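Local coordinates for aryl acylamidase (bacterium CSBL00001, PDB 4YJ6), which probably hydrolyses the amide bond of aryl acylamides, splitting them into an arylamine and a carboxylic acid, as an amidase signature enzyme, at residues Phe392-Ala397 / Met458-Asp463; Gly268-Leu273 / His303-Asp308; Asp36-Arg41 / Val49-Asp54; Val79-Lys84 / Ser125-Gln130. One frame throughout, in Å; residues are numbered along the deposited sequence.

Contact 1: Phe392-Ala397 / Met458-Asp463; sequences FDLLLA and MLIIGD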
loop_
_atom_site.group_PDB
_atom_site.type_symbol
_atom_site.label_atom_id
_atom_site.label_comp_id
_atom_site.label_asym_id
_atom_site.label_seq_id
_atom_site.Cartn_x
_atom_site.Cartn_y
_atom_site.Cartn_z
ATOM N N PHE A 392 -12.586 -13.636 18.437
ATOM C CA PHE A 392 -13.269 -12.654 17.601
ATOM C C PHE A 392 -13.077 -12.985 16.142
ATOM O O PHE A 392 -12.081 -13.617 15.753
ATOM C CB PHE A 392 -12.715 -11.235 17.871
ATOM C CG PHE A 392 -13.054 -10.741 19.282
ATOM C CD1 PHE A 392 -14.229 -10.068 19.516
ATOM C CD2 PHE A 392 -12.190 -10.998 20.323
ATOM C CE1 PHE A 392 -14.555 -9.648 20.826
ATOM C CE2 PHE A 392 -12.487 -10.598 21.624
ATOM C CZ PHE A 392 -13.671 -9.903 21.872
ATOM N N ASP A 393 -14.026 -12.528 15.337
ATOM C CA ASP A 393 -13.969 -12.687 13.894
ATOM C C ASP A 393 -13.181 -11.576 13.193
ATOM O O ASP A 393 -12.681 -11.786 12.109
ATOM C CB ASP A 393 -15.402 -12.730 13.323
ATOM C CG ASP A 393 -16.233 -13.844 13.932
ATOM O OD1 ASP A 393 -15.789 -15.013 13.874
ATOM O OD2 ASP A 393 -17.306 -13.571 14.497
ATOM N N LEU A 394 -13.080 -10.402 13.798
ATOM C CA LEU A 394 -12.459 -9.246 13.166
ATOM C C LEU A 394 -11.892 -8.378 14.260
ATOM O O LEU A 394 -12.386 -8.428 15.377
ATOM C CB LEU A 394 -13.487 -8.403 12.403
ATOM C CG LEU A 394 -14.083 -8.967 11.118
ATOM C CD1 LEU A 394 -15.348 -8.154 10.761
ATOM C CD2 LEU A 394 -13.071 -8.960 9.936
ATOM N N LEU A 395 -10.885 -7.575 13.928
ATOM C CA LEU A 395 -10.361 -6.583 14.860
ATOM C C LEU A 395 -10.343 -5.251 14.129
ATOM O O LEU A 395 -9.887 -5.177 12.987
ATOM C CB LEU A 395 -8.949 -6.953 15.294
ATOM C CG LEU A 395 -8.184 -5.949 16.151
ATOM C CD1 LEU A 395 -8.949 -5.723 17.438
ATOM C CD2 LEU A 395 -6.774 -6.493 16.411
ATOM N N LEU A 396 -10.851 -4.214 14.775
ATOM C CA LEU A 396 -10.826 -2.852 14.232
ATOM C C LEU A 396 -9.845 -2.005 15.019
ATOM O O LEU A 396 -9.757 -2.126 16.239
ATOM C CB LEU A 396 -12.203 -2.188 14.353
ATOM C CG LEU A 396 -13.356 -2.964 13.755
ATOM C CD1 LEU A 396 -14.667 -2.228 14.068
ATOM C CD2 LEU A 396 -13.116 -3.110 12.246
ATOM N N ALA A 397 -9.180 -1.090 14.332
ATOM C CA ALA A 397 -8.252 -0.149 14.970
ATOM C C ALA A 397 -8.130 1.041 14.041
ATOM O O ALA A 397 -8.534 0.953 12.897
ATOM C CB ALA A 397 -6.857 -0.827 15.200
HETATM N N MSE A 458 -9.632 3.638 9.080
HETATM C CA MSE A 458 -9.785 2.567 10.058
HETATM C C MSE A 458 -9.274 1.253 9.477
HETATM O O MSE A 458 -9.541 0.945 8.320
HETATM C CB MSE A 458 -11.254 2.394 10.400
HETATM C CG MSE A 458 -11.484 1.100 11.114
HETATM SE SE MSE A 458 -13.328 1.155 11.761
HETATM C CE MSE A 458 -14.197 0.811 10.107
ATOM N N LEU A 459 -8.499 0.505 10.265
ATOM C CA LEU A 459 -7.970 -0.776 9.784
ATOM C C LEU A 459 -8.906 -1.885 10.214
ATOM O O LEU A 459 -9.314 -1.957 11.373
ATOM C CB LEU A 459 -6.593 -1.026 10.403
ATOM C CG LEU A 459 -5.824 -2.172 9.709
ATOM C CD1 LEU A 459 -5.460 -1.712 8.277
ATOM C CD2 LEU A 459 -4.550 -2.507 10.488
ATOM N N ILE A 460 -9.281 -2.727 9.259
ATOM C CA ILE A 460 -10.025 -3.933 9.541
ATOM C C ILE A 460 -9.073 -5.109 9.390
ATOM O O ILE A 460 -8.509 -5.308 8.306
ATOM C CB ILE A 460 -11.168 -4.082 8.510
ATOM C CG1 ILE A 460 -12.101 -2.858 8.573
ATOM C CG2 ILE A 460 -11.932 -5.434 8.688
ATOM C CD1 ILE A 460 -13.282 -2.908 7.563
ATOM N N ILE A 461 -8.881 -5.874 10.463
ATOM C CA ILE A 461 -7.960 -7.009 10.423
ATOM C C ILE A 461 -8.745 -8.319 10.518
ATOM O O ILE A 461 -9.645 -8.448 11.382
ATOM C CB ILE A 461 -6.960 -6.935 11.620
ATOM C CG1 ILE A 461 -6.259 -5.562 11.675
ATOM C CG2 ILE A 461 -5.928 -8.098 11.524
ATOM C CD1 ILE A 461 -5.257 -5.405 12.907
ATOM N N GLY A 462 -8.418 -9.297 9.657
ATOM C CA GLY A 462 -9.012 -10.617 9.781
ATOM C C GLY A 462 -8.053 -11.628 10.351
ATOM O O GLY A 462 -6.856 -11.360 10.504
ATOM N N ASP A 463 -8.595 -12.805 10.666
ATOM C CA ASP A 463 -7.785 -13.944 11.110
ATOM C C ASP A 463 -6.845 -14.314 9.968
ATOM O O ASP A 463 -7.046 -13.900 8.818
ATOM C CB ASP A 463 -8.728 -15.117 11.400
ATOM C CG ASP A 463 -8.082 -16.256 12.153
ATOM O OD1 ASP A 463 -6.944 -16.149 12.648
ATOM O OD2 ASP A 463 -8.784 -17.287 12.286
HETATM O O HOH W 1 -11.538 -13.379 10.338
#
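Leu396 and Ile460 form a non-hydrogen-bonded pair between the antiparallel strands 394-397 and 458-462, and their side chains run side by side. Followed outward, Leu396 starts with CB near the opposite backbone, 4.2 Å from Leu459 O. Its CG stands anti to the carbonyl carbon (chi1 -54°), and of the two methyls beyond it CD2 turns to the other strand. Leu396 CD2 lies 3.8 Å from Ile460 CG1, 4.1 Å from Leu459 O and 4.3 Å from SE of selenomethionine Met458. Leu394 CD2 approaches the other branch of the isoleucine, 3.9 Å from Ile460 CG2, so one leucine methyl serves each branch. On the opposite sheet face Leu395 CD2 meets Ile461 CD1 at 4.0 Å. The backbones are joined by reciprocal bonds in the pairs Leu395-Ile461 and Ala397-Leu459, the shortest being Leu459 N to Ala397 O at 2.7 Å. Past Gly462 a water takes over, donating to Asp393 O and accepting from Asp463 N. Phe389 of helix 368-389 covers Leu395 and Ile461, while backbone bonds from Leu394 and Leu396 to Gly272 and from Met458 to Val446 set the pair in the interior of a mixed sheet.

Contact 2: Gly268-Leu273 / His303-Asp308; sequences GKKIGL and HVEFVD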
loop_
_atom_site.group_PDB
_atom_site.type_symbol
_atom_site.label_atom_id
_atom_site.label_comp_id
_atom_site.label_asym_id
_atom_site.label_seq_id
_atom_site.Cartn_x
_atom_site.Cartn_y
_atom_site.Cartn_z
ATOM N N GLY A 268 -24.000 -11.026 12.895
ATOM C CA GLY A 268 -23.602 -12.074 13.815
ATOM C C GLY A 268 -22.112 -12.131 14.096
ATOM O O GLY A 268 -21.663 -12.888 14.961
ATOM N N LYS A 269 -21.316 -11.350 13.371
ATOM C CA LYS A 269 -19.876 -11.392 13.607
ATOM C C LYS A 269 -19.516 -10.772 14.935
ATOM O O LYS A 269 -20.185 -9.851 15.388
ATOM C CB LYS A 269 -19.134 -10.662 12.482
ATOM C CG LYS A 269 -19.284 -11.371 11.123
ATOM C CD LYS A 269 -18.708 -12.804 11.147
ATOM C CE LYS A 269 -18.688 -13.393 9.720
ATOM N NZ LYS A 269 -18.316 -14.821 9.763
ATOM N N LYS A 270 -18.441 -11.276 15.540
ATOM C CA LYS A 270 -17.936 -10.779 16.817
ATOM C C LYS A 270 -16.713 -9.968 16.508
ATOM O O LYS A 270 -15.736 -10.476 15.938
ATOM C CB LYS A 270 -17.533 -11.920 17.740
ATOM C CG LYS A 270 -18.681 -12.725 18.280
ATOM C CD LYS A 270 -18.223 -13.585 19.478
ATOM C CE LYS A 270 -17.247 -12.831 20.463
ATOM N NZ LYS A 270 -17.826 -11.611 21.184
ATOM N N ILE A 271 -16.763 -8.698 16.834
ATOM C CA ILE A 271 -15.735 -7.779 16.370
ATOM C C ILE A 271 -15.063 -7.161 17.584
ATOM O O ILE A 271 -15.749 -6.644 18.475
ATOM C CB ILE A 271 -16.346 -6.693 15.518
ATOM C CG1 ILE A 271 -17.027 -7.331 14.278
ATOM C CG2 ILE A 271 -15.265 -5.668 15.088
ATOM C CD1 ILE A 271 -17.604 -6.309 13.276
ATOM N N GLY A 272 -13.735 -7.226 17.627
ATOM C CA GLY A 272 -12.985 -6.566 18.685
ATOM C C GLY A 272 -12.539 -5.195 18.219
ATOM O O GLY A 272 -12.382 -4.977 17.021
ATOM N N LEU A 273 -12.435 -4.243 19.161
ATOM C CA LEU A 273 -12.078 -2.856 18.828
ATOM C C LEU A 273 -10.932 -2.411 19.739
ATOM O O LEU A 273 -10.951 -2.666 20.950
ATOM C CB LEU A 273 -13.304 -1.944 19.057
ATOM C CG LEU A 273 -13.045 -0.447 18.956
ATOM C CD1 LEU A 273 -12.578 -0.065 17.563
ATOM C CD2 LEU A 273 -14.341 0.332 19.355
ATOM N N HIS A 303 -21.534 -7.644 16.658
ATOM C CA HIS A 303 -21.341 -7.315 18.072
ATOM C C HIS A 303 -19.938 -6.783 18.229
ATOM O O HIS A 303 -18.992 -7.461 17.860
ATOM C CB HIS A 303 -21.544 -8.564 18.920
ATOM C CG HIS A 303 -22.788 -9.318 18.560
ATOM N ND1 HIS A 303 -22.785 -10.408 17.708
ATOM C CD2 HIS A 303 -24.085 -9.095 18.883
ATOM C CE1 HIS A 303 -24.025 -10.840 17.546
ATOM N NE2 HIS A 303 -24.831 -10.064 18.251
ATOM N N VAL A 304 -19.811 -5.560 18.723
ATOM C CA VAL A 304 -18.497 -4.927 18.819
ATOM C C VAL A 304 -18.185 -4.702 20.293
ATOM O O VAL A 304 -19.058 -4.225 21.044
ATOM C CB VAL A 304 -18.467 -3.565 18.098
ATOM C CG1 VAL A 304 -17.090 -2.914 18.210
ATOM C CG2 VAL A 304 -18.872 -3.709 16.598
ATOM N N GLU A 305 -16.965 -5.021 20.709
ATOM C CA GLU A 305 -16.536 -4.673 22.077
ATOM C C GLU A 305 -15.050 -4.349 22.104
ATOM O O GLU A 305 -14.276 -4.835 21.254
ATOM C CB GLU A 305 -16.866 -5.800 23.062
ATOM C CG GLU A 305 -16.004 -7.009 22.898
ATOM C CD GLU A 305 -16.496 -8.245 23.691
ATOM O OE1 GLU A 305 -17.636 -8.718 23.474
ATOM O OE2 GLU A 305 -15.711 -8.778 24.481
ATOM N N PHE A 306 -14.638 -3.504 23.040
ATOM C CA PHE A 306 -13.218 -3.217 23.228
ATOM C C PHE A 306 -12.434 -4.444 23.666
ATOM O O PHE A 306 -12.927 -5.271 24.433
ATOM C CB PHE A 306 -13.014 -2.069 24.245
ATOM C CG PHE A 306 -13.380 -0.726 23.713
ATOM C CD1 PHE A 306 -12.469 0.001 22.948
ATOM C CD2 PHE A 306 -14.626 -0.173 23.955
ATOM C CE1 PHE A 306 -12.805 1.249 22.442
ATOM C CE2 PHE A 306 -14.967 1.092 23.442
ATOM C CZ PHE A 306 -14.058 1.796 22.684
ATOM N N VAL A 307 -11.237 -4.601 23.089
ATOM C CA VAL A 307 -10.338 -5.686 23.455
ATOM C C VAL A 307 -8.955 -5.148 23.828
ATOM O O VAL A 307 -8.514 -4.105 23.348
ATOM C CB VAL A 307 -10.192 -6.732 22.288
ATOM C CG1 VAL A 307 -11.526 -7.355 22.008
ATOM C CG2 VAL A 307 -9.605 -6.072 21.001
ATOM N N ASP A 308 -8.256 -5.905 24.651
ATOM C CA ASP A 308 -6.884 -5.589 25.034
ATOM C C ASP A 308 -5.961 -6.691 24.472
ATOM O O ASP A 308 -6.043 -7.834 24.856
ATOM C CB ASP A 308 -6.776 -5.530 26.568
ATOM C CG ASP A 308 -5.372 -5.280 27.033
ATOM O OD1 ASP A 308 -4.536 -4.808 26.229
ATOM O OD2 ASP A 308 -5.068 -5.589 28.206
HETATM O O HOH W 2 -18.010 -8.688 20.286
#
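Leu273 and Phe306 point the same way from neighbouring parallel strands, the leucine methyl CD2 lying over one face of the ring. Leu273 CD2 sits 3.9 Å from the centroid of the Phe306 ring, 26° off the normal and displaced toward the rim, a CH-pi contact in which CE1 and CZ are the nearest ring atoms. Leu273 CG is anti to the backbone N (chi1 171°), and CG too approaches Phe306 CE1, at 3.9 Å. An alanine here would probably leave that ring face without its methyl partner and the phenylalanine freer to turn, although the contact of CB with Val304 CG1 would remain. Val304 divides its branches on this side of the sheet, CG1 4.0 Å from Leu273 CB and CG2 4.1 Å from Ile271 CB.

On the other sheet face the charged side chains Lys270 and Glu305 meet at a slant. Lys270, bent at chi3 and chi4, makes a long salt bridge of 3.7 Å from NZ to Glu305 OE1. A water bridges the two groups, accepting from Lys270 NZ at 3.1 Å and donating to Glu305 OE1. Past the end of the strand, Val307 CG1 lies 3.7 Å from Gly272 CA, where a CB on the glycine would collide with it.

Five backbone bonds, from His303 N to Lys269 O through Val307 N to Leu273 O, fix the parallel register. With helix 284-299, whose Phe297 touches both Ile271 and Val304, the two strands form a beta-alpha-beta unit at one margin of the mixed sheet, strand 303-306 being one of its two edge strands within the chain.

Contact 3: Asp36-Arg41 / Val49-Asp54; sequences DLIEQR and VYKAYD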
loop_
_atom_site.group_PDB
_atom_site.type_symbol
_atom_site.label_atom_id
_atom_site.label_comp_id
_atom_site.label_asym_id
_atom_site.label_seq_id
_atom_site.Cartn_x
_atom_site.Cartn_y
_atom_site.Cartn_z
ATOM N N ASP A 36 -3.829 12.276 -20.570
ATOM C CA ASP A 36 -4.255 13.659 -20.432
ATOM C C ASP A 36 -4.411 14.017 -18.954
ATOM O O ASP A 36 -3.976 15.099 -18.519
ATOM C CB ASP A 36 -5.586 13.908 -21.130
ATOM C CG ASP A 36 -5.487 13.853 -22.645
ATOM O OD1 ASP A 36 -4.362 13.983 -23.183
ATOM O OD2 ASP A 36 -6.562 13.680 -23.274
ATOM N N LEU A 37 -5.033 13.117 -18.182
ATOM C CA LEU A 37 -5.233 13.366 -16.744
ATOM C C LEU A 37 -3.898 13.443 -15.999
ATOM O O LEU A 37 -3.727 14.284 -15.124
ATOM C CB LEU A 37 -6.109 12.269 -16.105
ATOM C CG LEU A 37 -7.576 12.302 -16.491
ATOM C CD1 LEU A 37 -8.284 11.086 -15.936
ATOM C CD2 LEU A 37 -8.251 13.584 -15.966
ATOM N N ILE A 38 -2.960 12.556 -16.330
ATOM C CA ILE A 38 -1.665 12.607 -15.687
ATOM C C ILE A 38 -0.994 13.928 -16.028
ATOM O O ILE A 38 -0.461 14.601 -15.158
ATOM C CB ILE A 38 -0.748 11.431 -16.125
ATOM C CG1 ILE A 38 -1.310 10.091 -15.589
ATOM C CG2 ILE A 38 0.667 11.689 -15.657
ATOM C CD1 ILE A 38 -0.608 8.808 -16.188
ATOM N N GLU A 39 -0.979 14.289 -17.314
ATOM C CA GLU A 39 -0.276 15.501 -17.702
ATOM C C GLU A 39 -0.894 16.757 -17.087
ATOM O O GLU A 39 -0.187 17.715 -16.782
ATOM C CB GLU A 39 -0.212 15.600 -19.243
ATOM C CG GLU A 39 0.623 14.489 -19.845
ATOM C CD GLU A 39 2.072 14.526 -19.373
ATOM O OE1 GLU A 39 2.697 15.616 -19.394
ATOM O OE2 GLU A 39 2.586 13.466 -18.963
ATOM N N GLN A 40 -2.207 16.739 -16.896
ATOM C CA GLN A 40 -2.945 17.889 -16.407
ATOM C C GLN A 40 -2.876 17.991 -14.875
ATOM O O GLN A 40 -2.742 19.085 -14.324
ATOM C CB GLN A 40 -4.407 17.756 -16.813
ATOM C CG GLN A 40 -5.267 18.910 -16.314
ATOM C CD GLN A 40 -6.758 18.654 -16.449
ATOM O OE1 GLN A 40 -7.210 17.514 -16.381
ATOM N NE2 GLN A 40 -7.533 19.726 -16.622
ATOM N N ARG A 41 -2.948 16.842 -14.203
ATOM C CA ARG A 41 -3.236 16.811 -12.756
ATOM C C ARG A 41 -2.027 16.412 -11.907
ATOM O O ARG A 41 -1.904 16.829 -10.754
ATOM C CB ARG A 41 -4.404 15.851 -12.484
ATOM C CG ARG A 41 -5.740 16.320 -13.057
ATOM C CD ARG A 41 -6.878 15.422 -12.649
ATOM N NE ARG A 41 -7.236 15.628 -11.238
ATOM C CZ ARG A 41 -8.081 16.557 -10.811
ATOM N NH1 ARG A 41 -8.708 17.359 -11.689
ATOM N NH2 ARG A 41 -8.339 16.667 -9.520
ATOM N N VAL A 49 6.713 8.915 -11.452
ATOM C CA VAL A 49 8.149 9.042 -11.584
ATOM C C VAL A 49 8.691 8.435 -12.881
ATOM O O VAL A 49 9.846 8.684 -13.240
ATOM C CB VAL A 49 8.896 8.430 -10.372
ATOM C CG1 VAL A 49 8.482 9.171 -9.106
ATOM C CG2 VAL A 49 8.616 6.914 -10.238
ATOM N N TYR A 50 7.886 7.646 -13.578
ATOM C CA TYR A 50 8.277 7.121 -14.908
ATOM C C TYR A 50 7.015 7.023 -15.746
ATOM O O TYR A 50 5.974 6.565 -15.248
ATOM C CB TYR A 50 8.924 5.728 -14.791
ATOM C CG TYR A 50 9.209 5.094 -16.138
ATOM C CD1 TYR A 50 10.146 5.659 -16.996
ATOM C CD2 TYR A 50 8.558 3.913 -16.540
ATOM C CE1 TYR A 50 10.412 5.098 -18.227
ATOM C CE2 TYR A 50 8.839 3.332 -17.787
ATOM C CZ TYR A 50 9.771 3.941 -18.606
ATOM O OH TYR A 50 10.072 3.397 -19.839
ATOM N N LYS A 51 7.096 7.437 -17.016
ATOM C CA LYS A 51 5.958 7.365 -17.909
ATOM C C LYS A 51 6.297 6.376 -19.007
ATOM O O LYS A 51 7.363 6.489 -19.640
ATOM C CB LYS A 51 5.666 8.752 -18.501
ATOM C CG LYS A 51 5.230 9.743 -17.431
ATOM C CD LYS A 51 5.238 11.210 -17.906
ATOM C CE LYS A 51 4.721 12.126 -16.781
ATOM N NZ LYS A 51 4.681 13.574 -17.190
ATOM N N ALA A 52 5.412 5.400 -19.201
ATOM C CA ALA A 52 5.596 4.356 -20.221
ATOM C C ALA A 52 4.473 4.485 -21.255
ATOM O O ALA A 52 3.798 3.509 -21.612
ATOM C CB ALA A 52 5.567 2.956 -19.583
ATOM N N TYR A 53 4.310 5.692 -21.758
ATOM C CA TYR A 53 3.150 5.983 -22.569
ATOM C C TYR A 53 3.175 5.185 -23.870
ATOM O O TYR A 53 2.153 4.644 -24.305
ATOM C CB TYR A 53 3.097 7.475 -22.872
ATOM C CG TYR A 53 2.791 8.363 -21.693
ATOM C CD1 TYR A 53 2.401 7.831 -20.455
ATOM C CD2 TYR A 53 2.866 9.745 -21.820
ATOM C CE1 TYR A 53 2.065 8.683 -19.391
ATOM C CE2 TYR A 53 2.537 10.585 -20.758
ATOM C CZ TYR A 53 2.145 10.039 -19.551
ATOM O OH TYR A 53 1.825 10.870 -18.489
ATOM N N ASP A 54 4.322 5.108 -24.539
ATOM C CA ASP A 54 4.296 4.403 -25.823
ATOM C C ASP A 54 4.049 2.911 -25.627
ATOM O O ASP A 54 3.360 2.280 -26.425
ATOM C CB ASP A 54 5.602 4.626 -26.622
ATOM C CG ASP A 54 5.613 5.953 -27.362
ATOM O OD1 ASP A 54 4.587 6.671 -27.354
ATOM O OD2 ASP A 54 6.667 6.272 -27.957
#
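Glu39 of helix 27-45 meets Lys51 and Tyr53 through a single carboxylate oxygen, joining a helix to the strand-to-helix corner that follows it in a helix-strand-helix arrangement. The backbones stay far apart, with Ile38 and Lys51 the nearest at 9.5 Å between CA atoms, so side chains make the whole contact.

The polar part centres on Glu39 OE2. Lys51 NZ forms a salt bridge to it at 2.7 Å, approaching on the syn side and 21° out of the carboxylate plane. Tyr53 OH donates to Glu39 OE2, also at 2.7 Å, and uses the anti lone pair. Carboxylate and phenol ring stand nearly perpendicular, their planes 89° apart, and OE2 lies at the ring edge. Two donors on one oxygen are likely to stabilise the charged form of the carboxylate. The Glu39 chain bends at chi2, whereas Lys51 is extended beyond CG to span the distance.

The apolar part belongs to Ile38, which meets Tyr53 tip to tip, Ile38 CG2 3.2 Å from Tyr53 OH, with Ile38 CD1 4.2 Å from Tyr53 CE1. Ile38 CG2 also lies 4.2 Å from Lys51 CE. Ile38 packs in addition on Leu128 of strand 126-131, tying the helix to the sheet.

The backbone has two features here: Val49 and Tyr50 both face Gln130 in a classic beta bulge, and Ala52 takes the N-cap position of helix 53-69. Just before and just after that residue, Lys51 and Tyr53 also pack together, with Lys51 CB 3.7 Å above the plane of the Tyr53 ring, toward its rim.

Contact 4: Val79-Lys84 / Ser125-Gln130; sequences VPTLMK and SLLLGQ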
loop_
_atom_site.group_PDB
_atom_site.type_symbol
_atom_site.label_atom_id
_atom_site.label_comp_id
_atom_site.label_asym_id
_atom_site.label_seq_id
_atom_site.Cartn_x
_atom_site.Cartn_y
_atom_site.Cartn_z
ATOM N N VAL A 79 -8.212 -1.637 -18.183
ATOM C CA VAL A 79 -8.133 -0.835 -16.960
ATOM C C VAL A 79 -6.740 -0.235 -16.868
ATOM O O VAL A 79 -5.764 -0.974 -16.848
ATOM C CB VAL A 79 -8.374 -1.726 -15.734
ATOM C CG1 VAL A 79 -8.104 -0.933 -14.415
ATOM C CG2 VAL A 79 -9.785 -2.258 -15.763
ATOM N N PRO A 80 -6.620 1.103 -16.769
ATOM C CA PRO A 80 -5.290 1.712 -16.690
ATOM C C PRO A 80 -4.749 1.694 -15.273
ATOM O O PRO A 80 -5.513 1.904 -14.342
ATOM C CB PRO A 80 -5.540 3.151 -17.133
ATOM C CG PRO A 80 -6.956 3.445 -16.667
ATOM C CD PRO A 80 -7.704 2.110 -16.800
ATOM N N THR A 81 -3.451 1.482 -15.111
ATOM C CA THR A 81 -2.906 1.466 -13.761
ATOM C C THR A 81 -1.421 1.815 -13.826
ATOM O O THR A 81 -0.853 1.949 -14.924
ATOM C CB THR A 81 -3.136 0.076 -13.078
ATOM O OG1 THR A 81 -2.805 0.184 -11.680
ATOM C CG2 THR A 81 -2.246 -1.016 -13.709
ATOM N N LEU A 82 -0.798 2.010 -12.668
ATOM C CA LEU A 82 0.654 2.212 -12.600
ATOM C C LEU A 82 1.228 1.356 -11.468
ATOM O O LEU A 82 0.499 1.067 -10.488
ATOM C CB LEU A 82 1.000 3.687 -12.337
ATOM C CG LEU A 82 0.788 4.674 -13.487
ATOM C CD1 LEU A 82 -0.671 5.119 -13.585
ATOM C CD2 LEU A 82 1.681 5.887 -13.260
HETATM N N MSE A 83 2.491 0.946 -11.607
HETATM C CA MSE A 83 3.131 0.110 -10.561
HETATM C C MSE A 83 3.965 1.076 -9.719
HETATM O O MSE A 83 4.128 2.279 -10.068
HETATM C CB MSE A 83 4.025 -0.964 -11.186
HETATM C CG MSE A 83 5.215 -0.295 -11.847
HETATM SE SE MSE A 83 6.448 -1.606 -12.470
HETATM C CE MSE A 83 6.962 -2.477 -10.804
ATOM N N LYS A 84 4.499 0.554 -8.623
ATOM C CA LYS A 84 5.288 1.369 -7.681
ATOM C C LYS A 84 6.793 1.229 -7.919
ATOM O O LYS A 84 7.313 0.108 -8.075
ATOM C CB LYS A 84 4.950 0.893 -6.270
ATOM C CG LYS A 84 5.763 1.584 -5.146
ATOM C CD LYS A 84 5.204 1.076 -3.811
ATOM C CE LYS A 84 6.093 1.537 -2.668
ATOM N NZ LYS A 84 5.559 1.055 -1.377
ATOM N N SER A 125 -4.843 -5.412 -17.955
ATOM C CA SER A 125 -4.721 -4.067 -17.449
ATOM C C SER A 125 -3.547 -3.408 -18.176
ATOM O O SER A 125 -2.568 -4.078 -18.552
ATOM C CB SER A 125 -4.523 -4.116 -15.904
ATOM O OG SER A 125 -4.316 -2.816 -15.371
ATOM N N LEU A 126 -3.660 -2.103 -18.412
ATOM C CA LEU A 126 -2.648 -1.353 -19.181
ATOM C C LEU A 126 -1.769 -0.549 -18.221
ATOM O O LEU A 126 -2.267 0.334 -17.514
ATOM C CB LEU A 126 -3.371 -0.404 -20.148
ATOM C CG LEU A 126 -4.173 -1.204 -21.189
ATOM C CD1 LEU A 126 -5.181 -0.297 -21.941
ATOM C CD2 LEU A 126 -3.206 -1.912 -22.163
ATOM N N LEU A 127 -0.478 -0.854 -18.203
ATOM C CA LEU A 127 0.468 -0.189 -17.306
ATOM C C LEU A 127 0.994 1.092 -17.926
ATOM O O LEU A 127 1.639 1.069 -18.993
ATOM C CB LEU A 127 1.655 -1.098 -17.000
ATOM C CG LEU A 127 1.331 -2.445 -16.377
ATOM C CD1 LEU A 127 2.615 -3.324 -16.309
ATOM C CD2 LEU A 127 0.771 -2.191 -15.033
ATOM N N LEU A 128 0.761 2.204 -17.255
ATOM C CA LEU A 128 1.117 3.516 -17.808
ATOM C C LEU A 128 2.454 4.048 -17.288
ATOM O O LEU A 128 2.950 5.051 -17.798
ATOM C CB LEU A 128 0.007 4.567 -17.538
ATOM C CG LEU A 128 -0.874 4.660 -18.808
ATOM C CD1 LEU A 128 -1.814 3.469 -18.853
ATOM C CD2 LEU A 128 -1.638 5.944 -18.891
ATOM N N GLY A 129 3.036 3.401 -16.279
ATOM C CA GLY A 129 4.261 3.919 -15.666
ATOM C C GLY A 129 4.430 3.512 -14.209
ATOM O O GLY A 129 3.835 2.521 -13.784
ATOM N N GLN A 130 5.241 4.273 -13.465
ATOM C CA GLN A 130 5.557 3.959 -12.057
ATOM C C GLN A 130 5.282 5.145 -11.166
ATOM O O GLN A 130 5.374 6.295 -11.611
ATOM C CB GLN A 130 7.037 3.629 -11.898
ATOM C CG GLN A 130 7.501 2.447 -12.748
ATOM C CD GLN A 130 8.996 2.232 -12.628
ATOM O OE1 GLN A 130 9.753 3.202 -12.492
ATOM N NE2 GLN A 130 9.439 0.979 -12.718
#
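Ser125 opens a parallel strand pairing, interrupted by a beta bulge, between 126-130 and 80-84. Ser125 OG donates to Val79 O at 2.8 Å, while Leu126 N reaches the same oxygen from the opposite face of the carbonyl plane. Leu126 O in turn accepts from Thr81 N. Leu127 CD2 presses against Thr81 CG2 at 3.5 Å, tighter than usual for carbons; Thr81 OG1 is bonded elsewhere, to Tyr116 and Val178. Leu128 N returns to Thr81 O at 2.8 Å, and Leu128 CD1 lies 4.1 Å from Pro80 CB. The register then slips by one residue. Gly129 has backbone angles (phi 153°, psi -158°) that would jam a CB against the preceding carbonyl, and Gly129 O accepts from Met83 N at 3.0 Å. Leu82 lies over the bulge, CD1 4.0 Å from Leu128 CB and CD2 3.8 Å from Gly129 C; an alanine here would probably open a gap and leave both atoms without these methyl neighbours. At the end of the facing strand Lys84 NZ bonds to Ser163, Ser164 and Thr182, consistent with the lysine of the family's Ser-cisSer-Lys triad. Gln130 runs beside selenomethionine Met83, its NE2 bonded to Pro94 O and Gln130 CG 3.7 Å from Met83 CG.

The four contacts fall into two touching pairs on opposite sides of the chain's centre. Contacts 1 and 2, centres 9 Å apart, share one mixed sheet, where strand 394-398 lies next to 270-273; Asp393 N to Lys270 O at 2.7 Å, a probable hydrogen bond, joins them, and Phe392 packs on Val307. Contacts 3 and 4, centres 10 Å apart, meet in the three-stranded sheet through Ala52 N and Leu128 O at 2.9 Å. Between the pairs, contacts 1 and 4 are about 30 Å apart by centres and 15 Å by nearest atoms. Contact 4 carries Lys84, the probable triad lysine; contact 2, about 38 Å from it between centres, is remote from that site.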